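Local coordinates for regulatory protein YycH-like domain-containing protein (Eubacterium rectale, PDB 5COZ) that is of unknown function but carries a YycH-like regulatory domain and a predicted lipoprotein signal, so it is probably exported and may act in regulation, at residues N182-D193 with Q208-D219; N231-N239 with M306-Y315. All coordinates share one frame; numbering follows the deposited sequence. Where two conformers were deposited one is given.

Contact 1: N182-D193 with Q208-D219; sequences NVCEKNELYVLD and QNDTYVFFMFPD. With NA (sodium ion), chain B.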
# COMPACT_ATOMS: atom_id res chain seq x y z
N ASN A 182 -12.44 7.08 1.41
CA ASN A 182 -12.61 6.19 2.56
C ASN A 182 -11.39 5.31 2.67
O ASN A 182 -10.95 4.73 1.66
CB ASN A 182 -13.86 5.32 2.39
CG ASN A 182 -15.14 6.01 2.80
OD1 ASN A 182 -15.17 7.17 3.23
ND2 ASN A 182 -16.25 5.29 2.67
N VAL A 183 -10.81 5.23 3.87
CA VAL A 183 -9.62 4.44 4.09
C VAL A 183 -9.80 3.58 5.35
O VAL A 183 -10.61 3.94 6.22
CB VAL A 183 -8.32 5.31 4.21
CG1 VAL A 183 -8.02 6.06 2.91
CG2 VAL A 183 -8.40 6.28 5.40
N CYS A 184 -9.01 2.52 5.47
CA CYS A 184 -9.03 1.74 6.72
C CYS A 184 -8.60 2.60 7.91
O CYS A 184 -7.78 3.52 7.76
CB CYS A 184 -8.12 0.52 6.63
SG CYS A 184 -8.56 -0.61 5.30
N GLU A 185 -9.07 2.23 9.11
CA GLU A 185 -8.64 2.92 10.31
C GLU A 185 -7.14 2.74 10.53
O GLU A 185 -6.48 3.70 10.95
CB GLU A 185 -9.42 2.41 11.53
CG GLU A 185 -10.90 2.73 11.44
CD GLU A 185 -11.75 2.44 12.67
OE1 GLU A 185 -11.19 2.24 13.77
OE2 GLU A 185 -12.99 2.46 12.53
N LYS A 186 -6.59 1.55 10.22
CA LYS A 186 -5.16 1.31 10.37
C LYS A 186 -4.39 1.92 9.20
O LYS A 186 -4.70 1.69 8.03
CB LYS A 186 -4.85 -0.19 10.48
CG LYS A 186 -3.34 -0.48 10.56
CD LYS A 186 -3.04 -1.95 10.71
CE LYS A 186 -1.54 -2.18 10.68
NZ LYS A 186 -1.21 -3.59 11.14
N ASN A 187 -3.37 2.70 9.54
CA ASN A 187 -2.43 3.22 8.56
C ASN A 187 -1.03 2.80 9.02
O ASN A 187 -0.86 2.26 10.13
CB ASN A 187 -2.58 4.73 8.37
CG ASN A 187 -2.63 5.48 9.65
OD1 ASN A 187 -1.64 5.52 10.37
ND2 ASN A 187 -3.80 6.03 9.99
N GLU A 188 -0.06 2.95 8.14
CA GLU A 188 1.33 2.65 8.44
C GLU A 188 2.10 3.95 8.43
O GLU A 188 1.87 4.80 7.56
CB GLU A 188 1.93 1.68 7.40
CG GLU A 188 1.29 0.30 7.46
CD GLU A 188 1.68 -0.62 6.32
OE1 GLU A 188 2.33 -0.15 5.35
OE2 GLU A 188 1.30 -1.81 6.39
N LEU A 189 3.00 4.11 9.38
CA LEU A 189 3.79 5.32 9.49
C LEU A 189 5.27 5.02 9.30
O LEU A 189 5.85 4.19 10.02
CB LEU A 189 3.52 5.97 10.86
CG LEU A 189 4.38 7.22 11.16
CD1 LEU A 189 4.22 8.31 10.10
CD2 LEU A 189 4.02 7.81 12.51
N TYR A 190 5.91 5.79 8.40
CA TYR A 190 7.34 5.70 8.12
C TYR A 190 7.99 7.00 8.52
O TYR A 190 7.45 8.09 8.27
CB TYR A 190 7.53 5.40 6.61
CG TYR A 190 6.85 4.10 6.23
CD1 TYR A 190 7.46 2.88 6.47
CD2 TYR A 190 5.53 4.09 5.78
CE1 TYR A 190 6.79 1.67 6.26
CE2 TYR A 190 4.86 2.89 5.53
CZ TYR A 190 5.49 1.69 5.80
OH TYR A 190 4.87 0.49 5.58
N VAL A 191 9.11 6.91 9.24
CA VAL A 191 9.83 8.07 9.76
C VAL A 191 11.06 8.32 8.90
O VAL A 191 12.04 7.55 8.93
CB VAL A 191 10.20 7.88 11.24
CG1 VAL A 191 10.94 9.13 11.76
CG2 VAL A 191 8.95 7.61 12.10
N LEU A 192 11.02 9.41 8.11
CA LEU A 192 12.11 9.72 7.20
C LEU A 192 12.98 10.81 7.83
O LEU A 192 12.84 12.01 7.55
CB LEU A 192 11.54 10.15 5.84
CG LEU A 192 11.09 9.03 4.86
CD1 LEU A 192 10.05 8.08 5.47
CD2 LEU A 192 10.55 9.66 3.60
N ASP A 193 13.85 10.36 8.74
CA ASP A 193 14.78 11.26 9.42
C ASP A 193 16.16 11.18 8.70
O ASP A 193 16.20 10.83 7.52
CB ASP A 193 14.89 10.86 10.91
CG ASP A 193 15.43 9.46 11.17
OD1 ASP A 193 15.60 8.70 10.19
OD2 ASP A 193 15.72 9.14 12.33
N GLN A 208 18.62 16.61 3.62
CA GLN A 208 17.61 15.74 4.24
C GLN A 208 16.71 16.60 5.14
O GLN A 208 17.19 17.40 5.93
CB GLN A 208 18.30 14.60 5.02
CG GLN A 208 17.36 13.61 5.70
CD GLN A 208 16.93 14.09 7.07
OE1 GLN A 208 17.74 14.54 7.89
NE2 GLN A 208 15.65 13.99 7.32
N ASN A 209 15.39 16.44 4.99
CA ASN A 209 14.37 17.14 5.78
C ASN A 209 13.51 16.13 6.51
O ASN A 209 12.92 15.26 5.85
CB ASN A 209 13.49 18.01 4.87
CG ASN A 209 14.25 19.14 4.24
OD1 ASN A 209 14.76 20.02 4.94
ND2 ASN A 209 14.37 19.11 2.92
N ASP A 210 13.40 16.24 7.86
CA ASP A 210 12.62 15.28 8.64
C ASP A 210 11.17 15.27 8.15
O ASP A 210 10.51 16.31 8.12
CB ASP A 210 12.71 15.58 10.13
CG ASP A 210 14.05 15.28 10.75
OD1 ASP A 210 14.96 14.81 10.02
OD2 ASP A 210 14.21 15.51 11.96
N THR A 211 10.70 14.09 7.76
CA THR A 211 9.37 13.93 7.16
C THR A 211 8.69 12.68 7.69
O THR A 211 9.33 11.63 7.83
CB THR A 211 9.57 13.81 5.63
OG1 THR A 211 10.22 15.00 5.13
CG2 THR A 211 8.27 13.60 4.86
N TYR A 212 7.40 12.80 8.02
CA TYR A 212 6.58 11.62 8.30
C TYR A 212 5.92 11.18 7.00
O TYR A 212 5.44 12.05 6.27
CB TYR A 212 5.45 11.95 9.26
CG TYR A 212 5.81 12.17 10.70
CD1 TYR A 212 6.36 11.14 11.47
CD2 TYR A 212 5.51 13.37 11.33
CE1 TYR A 212 6.62 11.32 12.83
CE2 TYR A 212 5.74 13.55 12.69
CZ TYR A 212 6.28 12.52 13.44
OH TYR A 212 6.53 12.71 14.79
N VAL A 213 5.83 9.89 6.73
CA VAL A 213 5.10 9.39 5.56
C VAL A 213 4.06 8.41 6.04
O VAL A 213 4.41 7.37 6.61
CB VAL A 213 6.02 8.73 4.51
CG1 VAL A 213 5.20 8.09 3.37
CG2 VAL A 213 7.01 9.74 3.93
N PHE A 214 2.79 8.72 5.80
CA PHE A 214 1.73 7.77 6.09
C PHE A 214 1.32 7.04 4.85
O PHE A 214 1.19 7.65 3.79
CB PHE A 214 0.48 8.47 6.63
CG PHE A 214 0.69 8.96 8.03
CD1 PHE A 214 1.22 10.22 8.27
CD2 PHE A 214 0.29 8.19 9.11
CE1 PHE A 214 1.41 10.68 9.59
CE2 PHE A 214 0.50 8.63 10.42
CZ PHE A 214 1.05 9.87 10.65
N PHE A 215 1.05 5.74 5.00
CA PHE A 215 0.35 4.96 4.01
C PHE A 215 -1.02 4.71 4.55
O PHE A 215 -1.16 4.10 5.59
CB PHE A 215 1.01 3.59 3.69
CG PHE A 215 2.23 3.56 2.81
CD1 PHE A 215 2.94 4.72 2.51
CD2 PHE A 215 2.67 2.36 2.26
CE1 PHE A 215 4.12 4.67 1.73
CE2 PHE A 215 3.81 2.31 1.45
CZ PHE A 215 4.52 3.46 1.19
N MSE A 216 -2.02 5.20 3.82
CA MSE A 216 -3.42 4.90 4.14
C MSE A 216 -3.95 4.02 3.05
O MSE A 216 -3.41 3.99 1.95
CB MSE A 216 -4.24 6.17 4.30
CG MSE A 216 -3.49 7.15 5.16
SE MSE A 216 -4.42 8.79 5.32
CE MSE A 216 -5.25 8.37 6.70
N PHE A 217 -4.98 3.23 3.37
CA PHE A 217 -5.44 2.23 2.44
C PHE A 217 -6.89 2.39 2.04
O PHE A 217 -7.79 2.03 2.78
CB PHE A 217 -5.19 0.84 3.07
CG PHE A 217 -3.75 0.67 3.51
CD1 PHE A 217 -2.73 0.55 2.58
CD2 PHE A 217 -3.41 0.75 4.86
CE1 PHE A 217 -1.39 0.48 2.99
CE2 PHE A 217 -2.07 0.67 5.28
CZ PHE A 217 -1.07 0.51 4.34
N PRO A 218 -7.13 2.95 0.84
CA PRO A 218 -8.51 3.09 0.32
C PRO A 218 -9.24 1.75 0.41
O PRO A 218 -8.68 0.70 0.06
CB PRO A 218 -8.30 3.52 -1.12
CG PRO A 218 -7.02 4.35 -1.04
CD PRO A 218 -6.14 3.52 -0.11
N ASP A 219 -10.49 1.79 0.91
CA ASP A 219 -11.18 0.55 1.14
C ASP A 219 -12.65 0.62 0.78
O ASP A 219 -13.17 1.68 0.43
CB ASP A 219 -11.03 0.17 2.63
CG ASP A 219 -11.73 1.01 3.68
OD1 ASP A 219 -12.05 2.19 3.40
OD2 ASP A 219 -11.93 0.51 4.81
NA NA B . 17.41 15.24 10.20
O HOH W 1 -12.26 4.05 -0.76
O HOH W 2 -15.48 3.10 0.27
O HOH W 3 -5.62 3.36 6.11
O HOH W 4 13.84 12.77 4.88
O HOH W 5 17.31 17.26 9.13
O HOH W 6 16.73 16.30 12.39
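Glu188 and Phe215, Tyr190 and Val213, and Leu192 and Thr211 are the hydrogen-bonded pairs of an antiparallel ladder. Its six N-H...O bonds include Phe215 N to Glu188 O at 2.8 Å. Past a loop, Cys184 N reaches Phe217 O at 3.0 Å, and a water joins Phe217 N to the carbonyls of Cys184 and Lys186.

On one face, Leu189 CD1 sits 3.6 Å from the centroid of the Phe214 ring, a CH-pi contact. On the other, the Tyr190 edge meets the Phe215 face with CE2 over the ring centre, planes at 55°. Leu192 CD2 packs on Val213 CG2.

The Glu188 chain runs extended (chi2 171°), which brings its carboxylate to the edge of Phe217. Glu188 OE1 accepts a hydrogen bond from Tyr190 OH at 2.6 Å, the hydroxyl coming from above the carboxylate plane. Shortening Glu188 to an alanine would probably leave that hydroxyl without its acceptor and cost Arg227 its salt bridge to OE2.

At the far end, Gln208 OE1 and Asp210 OD1 bind the sodium ion with two waters. Gln208 NE2 also donates to Asp210 OD1.

Strand 211-220 pairs on its other edge with strand 244-249. Helix 165-178 covers the Leu189 and Phe214 face, and helix 130-137 touches Thr211 and Val213.

Contact 2: N231-N239 with M306-Y315; sequences NEALTGYAN and MLFADKNETY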
# COMPACT_ATOMS: atom_id res chain seq x y z
N ASN A 231 0.88 -7.55 -10.98
CA ASN A 231 0.85 -8.94 -11.42
C ASN A 231 -0.24 -9.02 -12.47
O ASN A 231 -1.37 -9.44 -12.22
CB ASN A 231 0.60 -9.91 -10.25
CG ASN A 231 0.68 -11.37 -10.65
OD1 ASN A 231 0.71 -11.72 -11.84
ND2 ASN A 231 0.56 -12.26 -9.68
N GLU A 232 0.12 -8.54 -13.66
CA GLU A 232 -0.85 -8.41 -14.73
C GLU A 232 -1.41 -9.78 -15.17
O GLU A 232 -2.55 -9.85 -15.64
CB GLU A 232 -0.20 -7.64 -15.89
CG GLU A 232 -1.16 -7.28 -17.01
CD GLU A 232 -0.69 -6.14 -17.88
OE1 GLU A 232 0.48 -5.72 -17.77
OE2 GLU A 232 -1.53 -5.62 -18.64
N ALA A 233 -0.64 -10.88 -15.00
CA ALA A 233 -1.18 -12.19 -15.38
C ALA A 233 -2.37 -12.57 -14.50
O ALA A 233 -3.33 -13.18 -14.98
CB ALA A 233 -0.11 -13.26 -15.27
N LEU A 234 -2.30 -12.18 -13.22
CA LEU A 234 -3.37 -12.54 -12.30
C LEU A 234 -4.55 -11.56 -12.37
O LEU A 234 -5.69 -12.00 -12.40
CB LEU A 234 -2.78 -12.52 -10.89
CG LEU A 234 -3.74 -12.86 -9.72
CD1 LEU A 234 -4.48 -14.19 -9.95
CD2 LEU A 234 -2.99 -12.85 -8.43
N THR A 235 -4.26 -10.25 -12.42
CA THR A 235 -5.34 -9.25 -12.35
C THR A 235 -5.91 -8.84 -13.70
O THR A 235 -7.00 -8.26 -13.74
CB THR A 235 -4.84 -7.98 -11.66
OG1 THR A 235 -3.87 -7.37 -12.53
CG2 THR A 235 -4.20 -8.25 -10.28
N GLY A 236 -5.15 -9.08 -14.76
CA GLY A 236 -5.61 -8.71 -16.09
C GLY A 236 -5.23 -7.29 -16.50
O GLY A 236 -5.58 -6.88 -17.59
N TYR A 237 -4.56 -6.52 -15.62
CA TYR A 237 -4.18 -5.15 -15.97
C TYR A 237 -2.95 -4.77 -15.17
O TYR A 237 -2.46 -5.59 -14.37
CB TYR A 237 -5.36 -4.18 -15.71
CG TYR A 237 -5.63 -3.88 -14.24
CD1 TYR A 237 -6.21 -4.84 -13.41
CD2 TYR A 237 -5.32 -2.64 -13.69
CE1 TYR A 237 -6.44 -4.58 -12.06
CE2 TYR A 237 -5.57 -2.36 -12.34
CZ TYR A 237 -6.13 -3.34 -11.53
OH TYR A 237 -6.34 -3.10 -10.20
N ALA A 238 -2.37 -3.58 -15.44
CA ALA A 238 -1.19 -3.13 -14.71
C ALA A 238 -1.62 -2.61 -13.34
O ALA A 238 -1.72 -1.40 -13.12
CB ALA A 238 -0.45 -2.06 -15.51
N ASN A 239 -1.93 -3.55 -12.42
CA ASN A 239 -2.38 -3.17 -11.08
C ASN A 239 -1.19 -2.60 -10.30
O ASN A 239 -0.02 -2.75 -10.70
CB ASN A 239 -2.99 -4.37 -10.34
CG ASN A 239 -2.00 -5.49 -10.15
OD1 ASN A 239 -1.58 -6.14 -11.13
ND2 ASN A 239 -1.51 -5.67 -8.93
N MSE A 306 -9.08 -7.86 -4.17
CA MSE A 306 -8.32 -7.83 -5.42
C MSE A 306 -9.26 -7.46 -6.56
O MSE A 306 -10.42 -7.89 -6.58
CB MSE A 306 -7.66 -9.18 -5.70
CG MSE A 306 -6.81 -9.15 -6.95
SE MSE A 306 -5.58 -10.64 -7.04
CE MSE A 306 -4.24 -9.96 -5.87
N LEU A 307 -8.74 -6.64 -7.48
CA LEU A 307 -9.48 -6.27 -8.67
C LEU A 307 -9.02 -7.06 -9.87
O LEU A 307 -7.81 -7.25 -10.08
CB LEU A 307 -9.32 -4.81 -8.98
CG LEU A 307 -9.87 -3.86 -7.95
CD1 LEU A 307 -10.04 -2.62 -8.57
CD2 LEU A 307 -11.27 -4.21 -7.52
N PHE A 308 -10.01 -7.54 -10.65
CA PHE A 308 -9.72 -8.31 -11.86
C PHE A 308 -10.37 -7.60 -13.02
O PHE A 308 -11.60 -7.41 -13.01
CB PHE A 308 -10.26 -9.75 -11.71
CG PHE A 308 -9.67 -10.52 -10.55
CD1 PHE A 308 -8.48 -11.22 -10.70
CD2 PHE A 308 -10.26 -10.48 -9.29
CE1 PHE A 308 -7.93 -11.94 -9.64
CE2 PHE A 308 -9.72 -11.19 -8.23
CZ PHE A 308 -8.57 -11.92 -8.41
N ALA A 309 -9.57 -7.22 -14.02
CA ALA A 309 -10.15 -6.51 -15.17
C ALA A 309 -11.28 -7.31 -15.81
O ALA A 309 -11.21 -8.54 -15.93
CB ALA A 309 -9.06 -6.22 -16.20
N ASP A 310 -12.39 -6.61 -16.14
CA ASP A 310 -13.53 -7.28 -16.72
C ASP A 310 -13.69 -6.78 -18.15
O ASP A 310 -13.27 -7.47 -19.08
CB ASP A 310 -14.79 -7.06 -15.85
CG ASP A 310 -16.08 -7.73 -16.35
OD1 ASP A 310 -15.99 -8.60 -17.25
OD2 ASP A 310 -17.14 -7.42 -15.80
N LYS A 311 -14.28 -5.59 -18.34
CA LYS A 311 -14.51 -4.93 -19.64
C LYS A 311 -14.88 -3.50 -19.39
O LYS A 311 -15.41 -3.20 -18.33
CB LYS A 311 -15.62 -5.65 -20.45
CG LYS A 311 -16.99 -5.68 -19.79
CD LYS A 311 -18.08 -6.20 -20.73
CE LYS A 311 -18.33 -7.68 -20.59
NZ LYS A 311 -19.48 -8.12 -21.42
N ASN A 312 -14.75 -2.61 -20.38
CA ASN A 312 -15.23 -1.21 -20.31
C ASN A 312 -14.99 -0.48 -18.94
O ASN A 312 -15.91 0.11 -18.38
CB ASN A 312 -16.73 -1.17 -20.65
CG ASN A 312 -17.08 -1.82 -21.97
OD1 ASN A 312 -16.46 -1.55 -23.01
ND2 ASN A 312 -18.07 -2.70 -21.96
N GLU A 313 -13.74 -0.51 -18.45
CA GLU A 313 -13.26 0.14 -17.20
C GLU A 313 -13.98 -0.40 -15.93
O GLU A 313 -13.88 0.22 -14.87
CB GLU A 313 -13.33 1.69 -17.24
CG GLU A 313 -13.08 2.38 -18.58
CD GLU A 313 -11.86 1.98 -19.39
OE1 GLU A 313 -10.75 1.92 -18.82
OE2 GLU A 313 -12.01 1.76 -20.61
N THR A 314 -14.68 -1.55 -16.06
CA THR A 314 -15.29 -2.29 -14.94
C THR A 314 -14.31 -3.44 -14.52
O THR A 314 -13.59 -4.01 -15.35
CB THR A 314 -16.71 -2.81 -15.32
OG1 THR A 314 -17.56 -1.69 -15.55
CG2 THR A 314 -17.35 -3.70 -14.23
N TYR A 315 -14.32 -3.75 -13.23
CA TYR A 315 -13.49 -4.79 -12.66
C TYR A 315 -14.31 -5.64 -11.75
O TYR A 315 -15.21 -5.11 -11.10
CB TYR A 315 -12.36 -4.15 -11.80
CG TYR A 315 -11.44 -3.21 -12.53
CD1 TYR A 315 -11.85 -1.93 -12.89
CD2 TYR A 315 -10.14 -3.59 -12.86
CE1 TYR A 315 -11.01 -1.06 -13.58
CE2 TYR A 315 -9.28 -2.73 -13.53
CZ TYR A 315 -9.73 -1.48 -13.93
OH TYR A 315 -8.89 -0.60 -14.58
O HOH W 7 -5.89 -5.99 -8.33
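Thr235 O, at the end of the short helix 232-235, accepts from Ala309 N at 2.8 Å with an N-H...O angle of 162°, and Phe308 CA adds a CA-H...O contact to the same oxygen. Gly236, with positive phi, ends the helix, and the next residue, Tyr237, points back toward the strand. A CB on Gly236 would crowd both Thr235 O and Ala309 CB.

Two tyrosines stack across the contact. Tyr315 presents its edge to the face of Tyr237, a T-shaped stack with planes at 67° and centroids 4.9 Å apart. Tyr315 CE2 lies over the centre of the Tyr237 ring, and Asn239 CB covers the opposite face. A chi1 of 73° brings the Tyr237 ring in between these two, with Leu307 O at its edge and its OH 3.6 Å from Leu307 CB.

Leu234 makes the apolar contacts at the other end. Its CD2 meets the SE atom of Met306, a selenomethionine, at 3.7 Å, and its CD1 faces Phe308 CE1. Leu234 O lies at the edge of the Phe308 ring, 3.4 Å from Phe308 CD1.

Within 231-239, Thr235 OG1 accepts from Tyr237 N, an ST turn. Asn231 caps the helix with a weak bond from Leu234 N to its OD1.

Strands 295-311 and 314-330 form a hairpin, and 314-330 pairs in turn with strand 58-66. Tyr262 of strand 262-272 touches Tyr237, Leu307 and Tyr315.

How the contacts relate
Contact 1 is buried, with its centre about 10 Å from the centre of the chain. Contact 2 is partly buried and about 17 Å out. They share no strand: contact 1 belongs to the antiparallel sheet, while contact 2 sets a short helix and turn against a hairpin of the mixed sheet. Their nearest atoms are about 9 Å apart. In sequence, contact 1 closes before contact 2 opens. A regular backbone ladder dominates the first, whereas one backbone bond crosses the second and side chains do most of the joining. Both use edge-to-face aromatic pairs. Contact 1 buries the carboxylate of Glu188 and holds a sodium ion at its partly exposed end; the side chains meeting across contact 2 are mainly aromatic and apolar.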